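Local coordinates for protein Ac-ASP-7 (Ancylostoma caninum, PDB 3S6S) that is a secreted hookworm protein of the SCP/TAPS (pathogenesis-related) family, of unknown function but probably involved in the interplay between parasite and host, at residues Thr78-Asp83 / Met134-Val139. Residues are numbered along the deposited sequence; the frame is centred on the assembly and turned at random.
Sequences TRFSGD and MDWVCV
Thr78, Phe80 and Gly82 each exchange two backbone hydrogen bonds with Cys138, Trp136 and Met134 respectively, joining 78-83 and 134-139 as antiparallel neighbours. Thr78 N to Cys138 O is 2.7 Å, whereas Gly82 N to Met134 O and Met134 N to Gly82 O are both longer, at 3.2 Å. Trp136 O has three partners: Phe80 N at 3.0 Å, a water donating from 2.9 Å, and a CA-H...O contact from Arg79. On the helix 88-99 side, chi1 of 47° puts Phe80 CG between its own backbone N and carbonyl carbon, bringing one face of the ring over Trp136 CB, a CH-pi contact 3.6 Å from the ring centroid; the Phe80 ring and the five-membered ring of Trp136 have nearly parallel planes (11°) but are slid apart and barely overlap. Cys138 SG, disulfide-bonded to Cys119, meets the Phe80 edge, 3.8 Å from Phe80 CE1. Trp136 NE1 gives a weak hydrogen bond to Met134 SD at 3.5 Å, and Thr78 OG1 is hydrogen-bonded to Tyr140 OH. On the other face, Asp135 OD1 makes salt bridges with Arg122 and Arg124, and Val137 packs on helix 54-65. Strand 133-140 also pairs with 116-123, leaving 76-83 outermost in the central sheet of the alpha-beta-alpha sandwich characteristic of SCP/TAPS (CAP) proteins.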
ATOM      1  N   THR A  78       0.997   6.270  -5.705  1.00 25.85           N
ATOM      2  CA  THR A  78      -0.017   5.778  -6.629  1.00 24.33           C
ATOM      3  C   THR A  78      -1.233   6.709  -6.657  1.00 26.13           C
ATOM      4  O   THR A  78      -1.531   7.401  -5.690  1.00 22.97           O
ATOM      5  CB  THR A  78      -0.487   4.349  -6.297  1.00 24.47           C
ATOM      6  OG1 THR A  78      -1.088   4.323  -4.987  1.00 23.49           O
ATOM      7  CG2 THR A  78       0.690   3.370  -6.384  1.00 21.38           C
ATOM      8  N   ARG A  79      -1.930   6.726  -7.782  1.00 26.63           N
ATOM      9  CA  ARG A  79      -3.126   7.535  -7.906  1.00 30.52           C
ATOM     10  C   ARG A  79      -4.225   6.695  -8.500  1.00 27.07           C
ATOM     11  O   ARG A  79      -3.983   5.857  -9.354  1.00 25.12           O
ATOM     12  CB  ARG A  79      -2.866   8.749  -8.793  1.00 28.14           C
ATOM     13  CG  ARG A  79      -1.493   9.337  -8.589  1.00 36.07           C
ATOM     14  CD  ARG A  79      -1.222  10.455  -9.573  1.00 36.91           C
ATOM     15  NE  ARG A  79      -1.544  11.725  -8.953  1.00 36.06           N
ATOM     16  CZ  ARG A  79      -0.633  12.542  -8.451  1.00 37.54           C
ATOM     17  NH1 ARG A  79       0.661  12.209  -8.526  1.00 33.58           N
ATOM     18  NH2 ARG A  79      -1.023  13.691  -7.895  1.00 31.24           N
ATOM     19  N   PHE A  80      -5.443   6.907  -8.031  1.00 31.90           N
ATOM     20  CA  PHE A  80      -6.580   6.243  -8.647  1.00 34.37           C
ATOM     21  C   PHE A  80      -7.836   7.084  -8.477  1.00 33.54           C
ATOM     22  O   PHE A  80      -8.037   7.723  -7.439  1.00 32.46           O
ATOM     23  CB  PHE A  80      -6.731   4.793  -8.156  1.00 29.05           C
ATOM     24  CG  PHE A  80      -6.634   4.631  -6.663  1.00 31.93           C
ATOM     25  CD1 PHE A  80      -5.396   4.567  -6.037  1.00 26.35           C
ATOM     26  CD2 PHE A  80      -7.790   4.508  -5.882  1.00 33.28           C
ATOM     27  CE1 PHE A  80      -5.306   4.399  -4.652  1.00 31.33           C
ATOM     28  CE2 PHE A  80      -7.710   4.349  -4.494  1.00 28.40           C
ATOM     29  CZ  PHE A  80      -6.472   4.291  -3.878  1.00 27.89           C
ATOM     30  N   SER A  81      -8.641   7.123  -9.534  1.00 37.11           N
ATOM     31  CA  SER A  81      -9.822   7.983  -9.588  1.00 39.63           C
ATOM     32  C   SER A  81     -10.897   7.450 -10.519  1.00 44.61           C
ATOM     33  O   SER A  81     -10.675   6.505 -11.282  1.00 43.97           O
ATOM     34  CB  SER A  81      -9.446   9.393 -10.027  1.00 37.22           C
ATOM     35  OG  SER A  81      -8.133   9.436 -10.540  1.00 46.35           O
ATOM     36  N   GLY A  82     -12.071   8.069 -10.459  1.00 45.51           N
ATOM     37  CA  GLY A  82     -13.170   7.670 -11.315  1.00 42.66           C
ATOM     38  C   GLY A  82     -14.444   8.423 -11.025  1.00 46.66           C
ATOM     39  O   GLY A  82     -14.688   8.850  -9.892  1.00 48.81           O
ATOM     40  N   ASP A  83     -15.259   8.597 -12.058  1.00 48.95           N
ATOM     41  CA  ASP A  83     -16.580   9.172 -11.883  1.00 50.37           C
ATOM     42  C   ASP A  83     -17.476   8.116 -11.266  1.00 46.24           C
ATOM     43  O   ASP A  83     -17.289   6.920 -11.492  1.00 46.03           O
ATOM     44  CB  ASP A  83     -17.146   9.640 -13.219  1.00 49.13           C
ATOM     45  CG  ASP A  83     -16.342  10.772 -13.827  1.00 50.93           C
ATOM     46  OD1 ASP A  83     -15.850  11.628 -13.066  1.00 53.55           O
ATOM     47  OD2 ASP A  83     -16.194  10.802 -15.065  1.00 55.79           O
ATOM     48  N   MET A 134     -14.139  10.957  -7.559  1.00 47.41           N
ATOM     49  CA  MET A 134     -13.172  10.860  -6.477  1.00 43.55           C
ATOM     50  C   MET A 134     -11.742  10.719  -6.994  1.00 41.36           C
ATOM     51  O   MET A 134     -11.499  10.065  -8.006  1.00 39.02           O
ATOM     52  CB  MET A 134     -13.501   9.692  -5.559  1.00 42.26           C
ATOM     53  CG  MET A 134     -13.595   8.348  -6.249  1.00 33.12           C
ATOM     54  SD  MET A 134     -13.926   7.104  -4.988  1.00 45.57           S
ATOM     55  CE  MET A 134     -15.054   8.002  -3.917  1.00 44.78           C
ATOM     56  N   ASP A 135     -10.809  11.336  -6.278  1.00 37.37           N
ATOM     57  CA  ASP A 135      -9.389  11.191  -6.559  1.00 34.75           C
ATOM     58  C   ASP A 135      -8.632  10.751  -5.314  1.00 32.91           C
ATOM     59  O   ASP A 135      -8.754  11.371  -4.257  1.00 33.07           O
ATOM     60  CB  ASP A 135      -8.821  12.507  -7.055  1.00 36.72           C
ATOM     61  CG  ASP A 135      -9.386  12.904  -8.385  1.00 41.59           C
ATOM     62  OD1 ASP A 135      -9.957  14.004  -8.475  1.00 49.03           O
ATOM     63  OD2 ASP A 135      -9.252  12.119  -9.345  1.00 43.44           O
ATOM     64  N   TRP A 136      -7.851   9.680  -5.446  1.00 31.26           N
ATOM     65  CA  TRP A 136      -7.024   9.182  -4.347  1.00 28.66           C
ATOM     66  C   TRP A 136      -5.536   9.213  -4.711  1.00 30.19           C
ATOM     67  O   TRP A 136      -5.160   8.911  -5.845  1.00 29.69           O
ATOM     68  CB  TRP A 136      -7.426   7.752  -3.986  1.00 25.87           C
ATOM     69  CG  TRP A 136      -8.790   7.656  -3.381  1.00 30.36           C
ATOM     70  CD1 TRP A 136      -9.987   7.523  -4.046  1.00 34.65           C
ATOM     71  CD2 TRP A 136      -9.114   7.705  -1.987  1.00 29.09           C
ATOM     72  NE1 TRP A 136     -11.028   7.478  -3.148  1.00 30.25           N
ATOM     73  CE2 TRP A 136     -10.521   7.594  -1.879  1.00 32.49           C
ATOM     74  CE3 TRP A 136      -8.356   7.843  -0.820  1.00 27.57           C
ATOM     75  CZ2 TRP A 136     -11.179   7.605  -0.649  1.00 35.94           C
ATOM     76  CZ3 TRP A 136      -9.015   7.861   0.404  1.00 34.71           C
ATOM     77  CH2 TRP A 136     -10.412   7.744   0.478  1.00 34.11           C
ATOM     78  N   VAL A 137      -4.686   9.601  -3.766  1.00 28.48           N
ATOM     79  CA  VAL A 137      -3.296   9.194  -3.884  1.00 24.48           C
ATOM     80  C   VAL A 137      -2.855   8.377  -2.690  1.00 23.13           C
ATOM     81  O   VAL A 137      -3.313   8.582  -1.566  1.00 25.56           O
ATOM     82  CB  VAL A 137      -2.262  10.351  -4.256  1.00 27.20           C
ATOM     83  CG1 VAL A 137      -2.954  11.611  -4.758  1.00 25.80           C
ATOM     84  CG2 VAL A 137      -1.286  10.635  -3.132  1.00 20.49           C
ATOM     85  N   CYS A 138      -1.988   7.409  -2.968  1.00 26.20           N
ATOM     86  CA  CYS A 138      -1.240   6.723  -1.926  1.00 24.92           C
ATOM     87  C   CYS A 138       0.244   7.047  -2.040  1.00 26.00           C
ATOM     88  O   CYS A 138       0.813   7.200  -3.138  1.00 24.36           O
ATOM     89  CB  CYS A 138      -1.468   5.220  -1.961  1.00 22.79           C
ATOM     90  SG  CYS A 138      -3.169   4.769  -1.592  1.00 21.98           S
ATOM     91  N   VAL A 139       0.840   7.162  -0.868  1.00 23.03           N
ATOM     92  CA  VAL A 139       2.232   7.482  -0.693  1.00 25.09           C
ATOM     93  C   VAL A 139       2.866   6.335   0.091  1.00 25.42           C
ATOM     94  O   VAL A 139       2.310   5.849   1.095  1.00 21.61           O
ATOM     95  CB  VAL A 139       2.393   8.831   0.061  1.00 24.55           C
ATOM     96  CG1 VAL A 139       3.731   8.896   0.760  1.00 24.05           C
ATOM     97  CG2 VAL A 139       2.183  10.018  -0.907  1.00 22.77           C
TER
HETATM   98  O   HOH W   1      -5.820  10.514  -8.144  1.00 36.01           O